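Side-chain contacts in beta-lactamase (Sphaerobacter thermophilus, PDB 4EWF), which probably catalyses the hydrolysis of beta-lactams to substituted beta-amino acids, as a member of the class A beta-lactamase family: residues A16-A21 and G26-T31; A20-G25 and R41-R46; R199-Y204 and I211-K216; G222-V227 and P247-G252; V241-L246 and Q254-I259. All blocks are in the same frame, centred on the assembly; numbering follows the deposited sequence.

Contact 1 (A16-A21 and G26-T31); sequences AAVAAA and GTVGAT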
# COMPACT_ATOMS: atom_id res chain seq x y z
N ALA A 16 12.52 -17.39 -8.30
CA ALA A 16 11.84 -18.67 -8.08
C ALA A 16 10.50 -18.52 -7.38
O ALA A 16 9.54 -19.22 -7.72
CB ALA A 16 12.73 -19.65 -7.29
N ALA A 17 10.43 -17.64 -6.38
CA ALA A 17 9.18 -17.38 -5.66
C ALA A 17 8.13 -16.81 -6.62
O ALA A 17 6.95 -17.16 -6.56
CB ALA A 17 9.43 -16.42 -4.49
N VAL A 18 8.57 -15.91 -7.48
CA VAL A 18 7.69 -15.31 -8.47
C VAL A 18 7.18 -16.39 -9.43
O VAL A 18 5.98 -16.48 -9.69
CB VAL A 18 8.39 -14.17 -9.26
CG1 VAL A 18 7.56 -13.72 -10.48
CG2 VAL A 18 8.64 -12.98 -8.34
N ALA A 19 8.09 -17.21 -9.93
CA ALA A 19 7.73 -18.25 -10.90
C ALA A 19 6.71 -19.21 -10.30
O ALA A 19 5.76 -19.60 -10.97
CB ALA A 19 8.97 -19.01 -11.39
N ALA A 20 6.89 -19.58 -9.03
CA ALA A 20 5.96 -20.47 -8.38
C ALA A 20 4.59 -19.81 -8.22
O ALA A 20 3.56 -20.47 -8.32
CB ALA A 20 6.49 -20.91 -7.02
N ALA A 21 4.57 -18.51 -7.95
CA ALA A 21 3.31 -17.81 -7.77
C ALA A 21 2.53 -17.78 -9.08
O ALA A 21 1.30 -17.83 -9.09
CB ALA A 21 3.56 -16.39 -7.24
N GLY A 26 -1.72 -17.19 -13.09
CA GLY A 26 -1.88 -15.81 -12.67
C GLY A 26 -0.66 -14.97 -12.99
O GLY A 26 0.30 -15.45 -13.60
N THR A 27 -0.67 -13.72 -12.56
CA THR A 27 0.41 -12.79 -12.86
C THR A 27 0.90 -12.08 -11.61
O THR A 27 0.10 -11.66 -10.78
CB THR A 27 -0.06 -11.72 -13.89
OG1 THR A 27 -0.42 -12.37 -15.11
CG2 THR A 27 1.06 -10.70 -14.19
N VAL A 28 2.22 -11.91 -11.51
CA VAL A 28 2.82 -11.14 -10.42
C VAL A 28 3.55 -9.92 -10.99
O VAL A 28 4.17 -9.99 -12.05
CB VAL A 28 3.83 -12.02 -9.62
CG1 VAL A 28 4.65 -11.17 -8.61
CG2 VAL A 28 3.08 -13.15 -8.89
N GLY A 29 3.44 -8.79 -10.31
CA GLY A 29 4.27 -7.62 -10.60
C GLY A 29 4.99 -7.30 -9.31
O GLY A 29 4.37 -7.27 -8.24
N ALA A 30 6.30 -7.08 -9.38
CA ALA A 30 7.10 -6.84 -8.18
C ALA A 30 8.24 -5.90 -8.48
O ALA A 30 8.97 -6.08 -9.46
CB ALA A 30 7.64 -8.15 -7.62
N THR A 31 8.39 -4.90 -7.63
CA THR A 31 9.54 -4.02 -7.65
C THR A 31 10.04 -3.95 -6.21
O THR A 31 9.31 -3.56 -5.31
CB THR A 31 9.16 -2.61 -8.17
OG1 THR A 31 8.74 -2.71 -9.53
CG2 THR A 31 10.35 -1.66 -8.09
O HOH W 1 -0.75 -18.36 -10.80
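Ala21 and Val28 touch with no ring or planar side chain on either part of the contact, so the only flat groups are peptides, two of which are joined by a water. It donates to Ala21 O at 2.7 Å and accepts from Gly26 N at 2.7 Å. The water thus links a carbonyl near the end of helix 12-22 to the amide just ahead of strand 27-33.

Beyond this polar margin the contact is aliphatic. Val28 points at the helix and offers it one branch and its stem. The branch reaches the methyl of Ala21, where Val28 CG2 lies 3.7 Å from Ala21 CB. The second helical residue comes in one turn earlier: Val18 CG1 approaches Val28 CB at 4.2 Å, and the two valines cross obliquely. With CG1 of Val28 anti to the backbone N (chi1 171°), CG2 is left beside that nitrogen and comes to the Ala21 side.

This is helix-on-sheet packing at the start of the alpha/beta/alpha sandwich of class A beta-lactamases, in which the N-terminal helix runs into the first strand through a short connection and folds back over it. The backbones come nearest at the two valines, Val18 CA and Val28 CA being 6.7 Å apart. Helix 249-266 shares the same face, for Ile259 touches both Val18 and Val28, while Ala255 touches Ala21. Thr31, farther along the strand, packs on helix 164-175 and hydrogen-bonds to Asp165. Between Thr27 and Thr31 the strand is bonded on one side to strand 235-244 and on the other to strand 39-42.

Contact 2 (A20-G25 and R41-R46); sequences AAEATG and RHNGDR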
# COMPACT_ATOMS: atom_id res chain seq x y z
N ALA A 20 6.89 -19.58 -9.03
CA ALA A 20 5.96 -20.47 -8.38
C ALA A 20 4.59 -19.81 -8.22
O ALA A 20 3.56 -20.47 -8.32
CB ALA A 20 6.49 -20.91 -7.02
N ALA A 21 4.57 -18.51 -7.95
CA ALA A 21 3.31 -17.81 -7.77
C ALA A 21 2.53 -17.78 -9.08
O ALA A 21 1.30 -17.83 -9.09
CB ALA A 21 3.56 -16.39 -7.24
N GLU A 22 3.24 -17.70 -10.19
CA GLU A 22 2.61 -17.58 -11.51
C GLU A 22 2.33 -18.92 -12.18
O GLU A 22 1.73 -18.97 -13.27
CB GLU A 22 3.48 -16.73 -12.44
CG GLU A 22 3.66 -15.31 -11.96
CD GLU A 22 4.44 -14.46 -12.95
OE1 GLU A 22 5.35 -15.00 -13.61
OE2 GLU A 22 4.14 -13.24 -13.07
N ALA A 23 2.74 -20.01 -11.54
CA ALA A 23 2.67 -21.32 -12.15
C ALA A 23 1.25 -21.75 -12.53
O ALA A 23 1.06 -22.50 -13.48
CB ALA A 23 3.33 -22.37 -11.26
N THR A 24 0.24 -21.29 -11.79
CA THR A 24 -1.13 -21.69 -12.12
C THR A 24 -1.82 -20.73 -13.10
O THR A 24 -3.02 -20.84 -13.33
CB THR A 24 -2.01 -21.91 -10.86
OG1 THR A 24 -1.93 -20.77 -10.01
CG2 THR A 24 -1.54 -23.15 -10.11
N GLY A 25 -1.07 -19.80 -13.68
CA GLY A 25 -1.60 -18.98 -14.75
C GLY A 25 -1.87 -17.53 -14.37
O GLY A 25 -2.19 -16.71 -15.24
N ARG A 41 13.09 -6.16 -10.45
CA ARG A 41 11.86 -5.83 -11.16
C ARG A 41 11.37 -7.06 -11.93
O ARG A 41 12.13 -7.71 -12.66
CB ARG A 41 12.08 -4.68 -12.15
CG ARG A 41 12.39 -3.33 -11.51
CD ARG A 41 12.33 -2.17 -12.53
NE ARG A 41 13.16 -1.05 -12.08
CZ ARG A 41 12.71 -0.03 -11.35
NH1 ARG A 41 11.44 0.02 -11.00
NH2 ARG A 41 13.53 0.94 -10.98
N HIS A 42 10.09 -7.36 -11.76
CA HIS A 42 9.40 -8.34 -12.57
C HIS A 42 8.05 -7.74 -12.92
O HIS A 42 7.24 -7.46 -12.02
CB HIS A 42 9.21 -9.64 -11.79
CG HIS A 42 8.40 -10.67 -12.51
ND1 HIS A 42 8.96 -11.56 -13.40
CD2 HIS A 42 7.07 -10.94 -12.49
CE1 HIS A 42 8.01 -12.34 -13.89
NE2 HIS A 42 6.86 -11.98 -13.36
N ASN A 43 7.81 -7.51 -14.21
CA ASN A 43 6.58 -6.83 -14.66
C ASN A 43 6.44 -5.50 -13.92
O ASN A 43 5.34 -5.12 -13.49
CB ASN A 43 5.35 -7.69 -14.39
CG ASN A 43 5.22 -8.84 -15.36
OD1 ASN A 43 5.65 -8.74 -16.50
ND2 ASN A 43 4.61 -9.94 -14.91
N GLY A 44 7.57 -4.83 -13.74
CA GLY A 44 7.62 -3.64 -12.91
C GLY A 44 6.77 -2.52 -13.43
O GLY A 44 6.28 -1.70 -12.64
N ASP A 45 6.60 -2.47 -14.76
CA ASP A 45 5.84 -1.40 -15.40
C ASP A 45 4.48 -1.87 -15.93
O ASP A 45 3.82 -1.17 -16.71
CB ASP A 45 6.65 -0.72 -16.52
CG ASP A 45 6.96 -1.66 -17.67
OD1 ASP A 45 6.65 -2.87 -17.59
OD2 ASP A 45 7.54 -1.18 -18.67
N ARG A 46 4.08 -3.07 -15.53
CA ARG A 46 2.80 -3.64 -15.97
C ARG A 46 1.67 -3.05 -15.14
O ARG A 46 1.84 -2.80 -13.95
CB ARG A 46 2.81 -5.18 -15.83
CG ARG A 46 1.48 -5.84 -16.21
CD ARG A 46 1.63 -7.35 -16.45
NE ARG A 46 0.33 -8.00 -16.66
CZ ARG A 46 0.15 -9.14 -17.32
NH1 ARG A 46 -1.07 -9.66 -17.43
NH2 ARG A 46 1.18 -9.78 -17.86
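His42 gives its NE2-H to Glu22 OE2, a hydrogen bond of 3.0 Å between these two atoms with an angle of 155° at the hydrogen. The acceptor lies at the edge of the imidazole, close to the ring plane, so the N-H is well aimed. The carboxylate is less neatly placed: its plane stands 61° from that of the ring, and the donor comes from above it. This is a His-carboxylate pair, and NE2 is the nitrogen that carries hydrogen in it. A neighbouring negative charge of this kind would probably encourage protonation of the imidazole.

The same oxygen has a second grip, since Glu22 OE2 also accepts from the backbone N of Val28. Two donors therefore fix the carboxylate end. Glu22 can bridge the distance because its chain runs extended past CG (chi2 -176°), which spans a gap of 11.5 Å between Glu22 CA and His42 CA. Asn43 stands at the margin, its ND2 3.8 Å from Glu22 OE2, and hands its amide hydrogen instead to the carbonyl of Val28. The backbone N and O of Val28 thus help to position both polar side chains.

Tight turns follow on both sides. A type I turn from Glu22 to Gly25 leads away from the helix, closed by Gly25 N to Glu22 O at 2.9 Å, and another from Asn43 to Arg46 follows the strand. Partly open to solvent, the pair ties the last turn of helix 12-22 to the edge strand 39-42, reaching across strand 27-33, which lies next to 39-42 in the sheet.

Contact 3 (R199-Y204 and I211-K216); sequences RRIGRY and IRWGSK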
# COMPACT_ATOMS: atom_id res chain seq x y z
N ARG A 199 -0.10 -10.93 6.98
CA ARG A 199 0.04 -12.18 6.24
C ARG A 199 0.77 -12.02 4.91
O ARG A 199 1.04 -13.01 4.22
CB ARG A 199 -1.34 -12.80 5.99
CG ARG A 199 -2.09 -13.20 7.26
CD ARG A 199 -3.51 -13.61 6.94
NE ARG A 199 -4.32 -13.86 8.14
CZ ARG A 199 -4.87 -12.88 8.86
NH1 ARG A 199 -4.68 -11.61 8.51
NH2 ARG A 199 -5.60 -13.17 9.93
N ARG A 200 1.07 -10.79 4.53
CA ARG A 200 1.70 -10.57 3.22
C ARG A 200 3.15 -10.10 3.41
O ARG A 200 4.02 -10.89 3.79
CB ARG A 200 0.85 -9.63 2.35
CG ARG A 200 -0.61 -10.12 2.27
CD ARG A 200 -1.54 -9.25 1.43
NE ARG A 200 -2.93 -9.62 1.67
CZ ARG A 200 -3.98 -9.06 1.07
NH1 ARG A 200 -3.82 -8.09 0.17
NH2 ARG A 200 -5.21 -9.48 1.38
N ILE A 201 3.43 -8.82 3.17
CA ILE A 201 4.77 -8.30 3.42
C ILE A 201 5.18 -8.63 4.86
O ILE A 201 6.33 -9.00 5.14
CB ILE A 201 4.86 -6.78 3.16
CG1 ILE A 201 4.85 -6.51 1.66
CG2 ILE A 201 6.11 -6.20 3.82
CD1 ILE A 201 4.64 -5.05 1.29
N GLY A 202 4.23 -8.52 5.77
CA GLY A 202 4.58 -8.68 7.18
C GLY A 202 4.89 -10.09 7.64
O GLY A 202 5.37 -10.30 8.76
N ARG A 203 4.62 -11.08 6.80
CA ARG A 203 4.61 -12.44 7.30
C ARG A 203 5.95 -12.94 7.86
O ARG A 203 6.02 -13.53 8.95
CB ARG A 203 4.10 -13.41 6.25
CG ARG A 203 4.00 -14.81 6.81
CD ARG A 203 3.27 -15.73 5.87
NE ARG A 203 3.56 -17.12 6.19
CZ ARG A 203 3.03 -18.15 5.53
NH1 ARG A 203 3.35 -19.39 5.88
NH2 ARG A 203 2.18 -17.92 4.52
N TYR A 204 7.02 -12.68 7.14
CA TYR A 204 8.31 -13.18 7.58
C TYR A 204 9.22 -12.07 8.10
O TYR A 204 10.45 -12.18 8.04
CB TYR A 204 8.97 -13.97 6.44
CG TYR A 204 8.19 -15.22 6.06
CD1 TYR A 204 8.21 -16.34 6.86
CD2 TYR A 204 7.42 -15.26 4.90
CE1 TYR A 204 7.49 -17.48 6.52
CE2 TYR A 204 6.71 -16.38 4.56
CZ TYR A 204 6.75 -17.49 5.37
OH TYR A 204 6.04 -18.61 5.02
N ILE A 211 13.69 -3.31 14.66
CA ILE A 211 13.00 -3.81 13.46
C ILE A 211 11.58 -3.26 13.38
O ILE A 211 10.82 -3.30 14.36
CB ILE A 211 12.96 -5.35 13.45
CG1 ILE A 211 14.38 -5.90 13.26
CG2 ILE A 211 12.03 -5.87 12.35
CD1 ILE A 211 14.59 -7.24 13.90
N ARG A 212 11.23 -2.72 12.21
CA ARG A 212 9.88 -2.20 11.96
C ARG A 212 9.42 -2.57 10.54
O ARG A 212 10.25 -2.81 9.65
CB ARG A 212 9.82 -0.67 12.13
CG ARG A 212 11.07 -0.05 12.74
CD ARG A 212 10.91 1.44 12.97
NE ARG A 212 9.89 1.73 13.98
CZ ARG A 212 10.09 1.70 15.29
NH1 ARG A 212 9.09 1.97 16.12
NH2 ARG A 212 11.30 1.41 15.78
N TRP A 213 8.11 -2.60 10.35
CA TRP A 213 7.56 -2.76 9.00
C TRP A 213 6.20 -2.07 8.93
O TRP A 213 5.53 -1.86 9.95
CB TRP A 213 7.44 -4.24 8.61
CG TRP A 213 6.32 -4.97 9.29
CD1 TRP A 213 6.33 -5.54 10.54
CD2 TRP A 213 5.01 -5.21 8.76
NE1 TRP A 213 5.11 -6.12 10.81
CE2 TRP A 213 4.28 -5.92 9.74
CE3 TRP A 213 4.38 -4.88 7.55
CZ2 TRP A 213 2.95 -6.31 9.54
CZ3 TRP A 213 3.06 -5.26 7.35
CH2 TRP A 213 2.36 -5.97 8.34
N GLY A 214 5.81 -1.69 7.73
CA GLY A 214 4.50 -1.10 7.52
C GLY A 214 4.12 -1.38 6.09
O GLY A 214 4.99 -1.59 5.24
N SER A 215 2.82 -1.37 5.80
CA SER A 215 2.40 -1.60 4.44
C SER A 215 0.94 -1.19 4.26
O SER A 215 0.22 -0.98 5.24
CB SER A 215 2.57 -3.07 4.06
OG SER A 215 1.43 -3.84 4.44
N LYS A 216 0.53 -1.03 3.01
CA LYS A 216 -0.88 -0.93 2.68
C LYS A 216 -1.19 -2.09 1.75
O LYS A 216 -0.62 -2.21 0.66
CB LYS A 216 -1.23 0.38 1.97
CG LYS A 216 -2.75 0.48 1.65
CD LYS A 216 -3.54 0.61 2.96
CE LYS A 216 -5.05 0.41 2.74
NZ LYS A 216 -5.43 -1.04 2.60
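A CH-pi contact between Gly202 and Trp213 holds the loop that follows helix 182-192 against strand 212-220, an outermost strand of the five-stranded sheet. Gly202 CA sits 3.5 Å from the centroid of the six-membered ring of Trp213, only 3° off the ring normal, and so rests squarely on that ring's face. Having no side chain, the glycine lets its backbone settle on the indole. It belongs to a type I turn from Arg200 to Arg203. Trp213 holds CG between its backbone N and carbonyl carbon (chi1 74°), a crowded position that lays the indole under the turn.

Ile201 extends the apolar patch: CG2 comes obliquely to Trp213 CE3 at 4.3 Å, while CD1 meets Ser215 CB at 4.0 Å. Asp226 on the adjoining strand accepts from Ser215 OG and from the backbone N of Ile201, joining turn and strand a second time. Lys216 leaves the strand away from the turn, and its NZ hydrogen-bonds to Ser113 and forms a salt bridge with a sulfate, probably from the crystallisation liquor, consistent with the SxxK and KTG-type active-site pattern of these enzymes. Dispersion and the weak polarity of a C-H bond thus carry the direct contact, and the carboxylate of Asp226 supplies stronger, directional bonds from outside.

Contact 4 (G222-V227 and P247-G252); sequences GVVNDV and PDLHAG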
# COMPACT_ATOMS: atom_id res chain seq x y z
N GLY A 222 -9.86 -11.83 -7.29
CA GLY A 222 -8.77 -12.03 -8.24
C GLY A 222 -7.59 -11.08 -8.06
O GLY A 222 -6.67 -11.05 -8.89
N VAL A 223 -7.58 -10.31 -6.98
CA VAL A 223 -6.53 -9.31 -6.78
C VAL A 223 -5.98 -9.32 -5.36
O VAL A 223 -6.72 -9.12 -4.40
CB VAL A 223 -7.03 -7.90 -7.10
CG1 VAL A 223 -5.97 -6.88 -6.70
CG2 VAL A 223 -7.34 -7.76 -8.60
N VAL A 224 -4.67 -9.55 -5.23
CA VAL A 224 -4.02 -9.50 -3.91
C VAL A 224 -2.71 -8.71 -3.99
O VAL A 224 -1.76 -9.13 -4.68
CB VAL A 224 -3.80 -10.93 -3.34
CG1 VAL A 224 -3.16 -10.88 -1.92
CG2 VAL A 224 -5.12 -11.71 -3.32
N ASN A 225 -2.67 -7.55 -3.33
CA ASN A 225 -1.50 -6.66 -3.40
C ASN A 225 -1.02 -6.31 -1.99
O ASN A 225 -1.79 -6.39 -1.03
CB ASN A 225 -1.84 -5.33 -4.11
CG ASN A 225 -2.60 -5.51 -5.41
OD1 ASN A 225 -2.38 -6.46 -6.16
ND2 ASN A 225 -3.49 -4.55 -5.71
N ASP A 226 0.24 -5.91 -1.88
CA ASP A 226 0.77 -5.30 -0.66
C ASP A 226 1.95 -4.39 -1.02
O ASP A 226 2.81 -4.76 -1.82
CB ASP A 226 1.18 -6.37 0.37
CG ASP A 226 1.16 -5.85 1.82
OD1 ASP A 226 0.68 -4.72 2.06
OD2 ASP A 226 1.64 -6.58 2.71
N VAL A 227 1.97 -3.19 -0.46
CA VAL A 227 3.00 -2.21 -0.78
C VAL A 227 3.54 -1.65 0.51
O VAL A 227 2.78 -1.13 1.32
CB VAL A 227 2.42 -1.04 -1.61
CG1 VAL A 227 3.45 0.11 -1.72
CG2 VAL A 227 1.96 -1.51 -2.99
N PRO A 247 -4.89 -18.44 -7.65
CA PRO A 247 -6.07 -19.28 -7.45
C PRO A 247 -7.08 -18.77 -6.41
O PRO A 247 -8.28 -18.94 -6.60
CB PRO A 247 -5.47 -20.61 -7.01
CG PRO A 247 -4.14 -20.64 -7.72
CD PRO A 247 -3.64 -19.22 -7.59
N ASP A 248 -6.60 -18.13 -5.35
CA ASP A 248 -7.49 -17.66 -4.30
C ASP A 248 -6.75 -16.72 -3.37
O ASP A 248 -5.55 -16.48 -3.55
CB ASP A 248 -8.10 -18.84 -3.50
CG ASP A 248 -7.05 -19.88 -3.11
OD1 ASP A 248 -5.92 -19.51 -2.71
OD2 ASP A 248 -7.36 -21.09 -3.20
N LEU A 249 -7.46 -16.19 -2.38
CA LEU A 249 -6.87 -15.25 -1.45
C LEU A 249 -5.64 -15.85 -0.76
O LEU A 249 -4.59 -15.21 -0.68
CB LEU A 249 -7.91 -14.80 -0.41
CG LEU A 249 -7.36 -14.01 0.78
CD1 LEU A 249 -6.81 -12.65 0.31
CD2 LEU A 249 -8.44 -13.84 1.88
N HIS A 250 -5.77 -17.08 -0.27
CA HIS A 250 -4.66 -17.75 0.40
C HIS A 250 -3.41 -17.79 -0.49
O HIS A 250 -2.29 -17.53 -0.04
CB HIS A 250 -5.05 -19.17 0.79
CG HIS A 250 -3.89 -20.00 1.25
ND1 HIS A 250 -3.17 -20.81 0.39
CD2 HIS A 250 -3.33 -20.14 2.47
CE1 HIS A 250 -2.21 -21.41 1.07
NE2 HIS A 250 -2.28 -21.02 2.34
N ALA A 251 -3.60 -18.13 -1.76
CA ALA A 251 -2.47 -18.23 -2.67
C ALA A 251 -1.81 -16.87 -2.88
O ALA A 251 -0.58 -16.75 -2.97
CB ALA A 251 -2.89 -18.84 -4.00
N GLY A 252 -2.63 -15.83 -2.99
CA GLY A 252 -2.12 -14.48 -3.15
C GLY A 252 -1.28 -14.04 -1.95
O GLY A 252 -0.17 -13.54 -2.11
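Val224 leaves its strand toward Gly252, and from the first atom of the side chain onward it lies against the helix. Val224 CB is 3.9 Å from Gly252 CA. CG1 then comes to the carbonyl carbon of the same glycine, with Val224 CG1 and Gly252 C 3.7 Å apart. Val224 CG2 serves two neighbours: it stands 4.1 Å from Gly252 CA and 4.1 Å from Leu249 CD1. With CG1 anti to the backbone N (chi1 -178°), the two methyls both rest on Gly252, CG1 toward its carbonyl carbon and CG2 on the side of Leu249.

Leu249 reaches the valine with the tip of its side chain, the two side chains meeting roughly perpendicular to each other. It is an exposed residue and closes the outer margin, where both it and Val224 also touch Arg200. Gly252 has no side chain to interpose, which brings its CA to 5.4 Å from Val224 CA, a very close approach of strand and helix.

The start of the helix is set by Asp248 in the N-cap position. Asp248 OD1 accepts from Ala251 N at 2.9 Å, with an angle of 152° at the hydrogen, the donor lying nearly on the line of the C-O bond. The cap thereby occupies an amide of the first turn, one that the helix itself leaves without an acceptor. Val224 also packs on Glu253 and Ile256, farther along the helix. A capped C-terminal helix laid over the antiparallel sheet is part of the alpha/beta/alpha fold of class A beta-lactamases.

Contact 5 (V241-L246 and Q254-I259); sequences VFTENL and QAIGDI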
# COMPACT_ATOMS: atom_id res chain seq x y z
N VAL A 241 4.41 -5.38 -4.35
CA VAL A 241 4.02 -6.58 -5.07
C VAL A 241 2.53 -6.56 -5.36
O VAL A 241 1.72 -6.33 -4.47
CB VAL A 241 4.36 -7.85 -4.26
CG1 VAL A 241 3.89 -9.11 -4.98
CG2 VAL A 241 5.86 -7.89 -4.01
N PHE A 242 2.19 -6.75 -6.63
CA PHE A 242 0.81 -6.85 -7.08
C PHE A 242 0.59 -8.23 -7.64
O PHE A 242 1.44 -8.76 -8.35
CB PHE A 242 0.52 -5.77 -8.14
CG PHE A 242 0.52 -4.38 -7.57
CD1 PHE A 242 -0.67 -3.71 -7.33
CD2 PHE A 242 1.71 -3.77 -7.20
CE1 PHE A 242 -0.68 -2.43 -6.78
CE2 PHE A 242 1.72 -2.48 -6.64
CZ PHE A 242 0.51 -1.81 -6.42
N THR A 243 -0.56 -8.84 -7.31
CA THR A 243 -0.85 -10.15 -7.91
C THR A 243 -2.27 -10.18 -8.44
O THR A 243 -3.18 -9.57 -7.88
CB THR A 243 -0.62 -11.36 -6.95
OG1 THR A 243 -1.77 -11.54 -6.11
CG2 THR A 243 0.65 -11.20 -6.11
N GLU A 244 -2.46 -10.94 -9.51
CA GLU A 244 -3.71 -10.94 -10.23
C GLU A 244 -4.01 -12.35 -10.70
O GLU A 244 -3.14 -13.04 -11.27
CB GLU A 244 -3.53 -9.97 -11.40
CG GLU A 244 -4.51 -10.00 -12.50
CD GLU A 244 -4.10 -9.00 -13.59
OE1 GLU A 244 -3.93 -7.81 -13.25
OE2 GLU A 244 -3.93 -9.41 -14.75
N ASN A 245 -5.24 -12.80 -10.46
CA ASN A 245 -5.69 -14.11 -10.92
C ASN A 245 -4.93 -15.32 -10.37
O ASN A 245 -4.91 -16.36 -11.02
CB ASN A 245 -5.68 -14.16 -12.45
CG ASN A 245 -6.60 -13.13 -13.05
OD1 ASN A 245 -7.71 -12.92 -12.56
ND2 ASN A 245 -6.13 -12.45 -14.09
N LEU A 246 -4.30 -15.19 -9.21
CA LEU A 246 -3.84 -16.39 -8.51
C LEU A 246 -5.07 -17.19 -8.09
O LEU A 246 -6.20 -16.68 -8.17
CB LEU A 246 -2.97 -16.04 -7.30
CG LEU A 246 -1.69 -15.22 -7.54
CD1 LEU A 246 -0.63 -15.48 -6.47
CD2 LEU A 246 -1.13 -15.46 -8.91
N GLN A 254 0.13 -15.95 0.37
CA GLN A 254 1.33 -16.79 0.47
C GLN A 254 2.43 -16.35 -0.51
O GLN A 254 3.62 -16.33 -0.17
CB GLN A 254 0.96 -18.26 0.25
CG GLN A 254 2.15 -19.21 0.29
CD GLN A 254 1.95 -20.31 1.31
OE1 GLN A 254 2.35 -20.18 2.47
NE2 GLN A 254 1.30 -21.40 0.89
N ALA A 255 2.04 -16.00 -1.73
CA ALA A 255 2.99 -15.57 -2.74
C ALA A 255 3.73 -14.31 -2.31
O ALA A 255 4.94 -14.23 -2.42
CB ALA A 255 2.28 -15.33 -4.08
N ILE A 256 2.99 -13.31 -1.83
CA ILE A 256 3.63 -12.08 -1.39
C ILE A 256 4.57 -12.35 -0.21
O ILE A 256 5.69 -11.85 -0.19
CB ILE A 256 2.61 -10.98 -1.03
CG1 ILE A 256 1.77 -10.65 -2.28
CG2 ILE A 256 3.34 -9.73 -0.54
CD1 ILE A 256 0.56 -9.73 -2.04
N GLY A 257 4.13 -13.14 0.76
CA GLY A 257 4.98 -13.50 1.89
C GLY A 257 6.27 -14.19 1.45
O GLY A 257 7.36 -13.86 1.94
N ASP A 258 6.16 -15.13 0.51
CA ASP A 258 7.33 -15.89 0.02
C ASP A 258 8.30 -15.02 -0.78
O ASP A 258 9.52 -15.14 -0.68
CB ASP A 258 6.88 -17.07 -0.86
CG ASP A 258 6.26 -18.21 -0.05
OD1 ASP A 258 6.47 -18.26 1.18
OD2 ASP A 258 5.57 -19.07 -0.65
N ILE A 259 7.74 -14.17 -1.62
CA ILE A 259 8.58 -13.25 -2.40
C ILE A 259 9.35 -12.31 -1.46
O ILE A 259 10.56 -12.08 -1.62
CB ILE A 259 7.70 -12.46 -3.38
CG1 ILE A 259 7.24 -13.39 -4.52
CG2 ILE A 259 8.45 -11.25 -3.93
CD1 ILE A 259 6.06 -12.80 -5.35
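Ile256 is the bump of this contact, and Val241 and Thr243 form the hollow that takes it. These two strand residues point the same way, one on each side of Phe242, whose side chain turns to the other face of the sheet. Ile256 CG1 settles between them, 3.8 Å from Val241 CG1 and 4.0 Å from Thr243 CG2. Val241 and Ile256 lie alongside, running opposite ways, while Thr243 meets the isoleucine slantwise.

A turn farther along the helix, Ile259 fills the other side of the valine: Val241 CG2 and Ile259 CG2 are 4.2 Å apart. The valine is thus wedged between two isoleucines. At the opposite end the shapes reverse, for Ala255 is shallow and Leu246, just past the end of the strand, brings its CD1 to 3.8 Å from Ala255 CB.

The helix segment lies over the strand at 9.3 Å between their axes, with the directions 148° apart, so the chain has folded back on itself roughly antiparallel. Helix 12-22 covers the flank, where Ala17 touches Ile259.

Thr243 provides the polar exception. Its OG1 takes the position between backbone N and carbonyl carbon (chi1 83°) and is hydrogen-bonded to Val224 O on the neighbouring strand, leaving the methyl for Ile256. With that hydroxyl satisfied inside the sheet, the interface between strand and helix rests on apolar packing.

How the contacts relate
Contacts 1, 4 and 5 are buried helix-on-sheet packing, and all lie on one face of the same antiparallel sheet. Contacts 4 and 5 share helix 249-266, contact 4 through its first turn and contact 5 farther on, whereas contacts 1 and 2 share helix 12-22. Contact 5 buries the most surface of the five and contact 2, at the surface, the least. Their chemistry follows this placing: methyl groups and a glycine serve the interior, while a histidine-carboxylate hydrogen bond serves the edge strand 39-42. Contact 3, at the opposite edge strand 212-220, is also buried, but a loop rather than a helix covers the strand, and an aromatic face replaces the aliphatic packing.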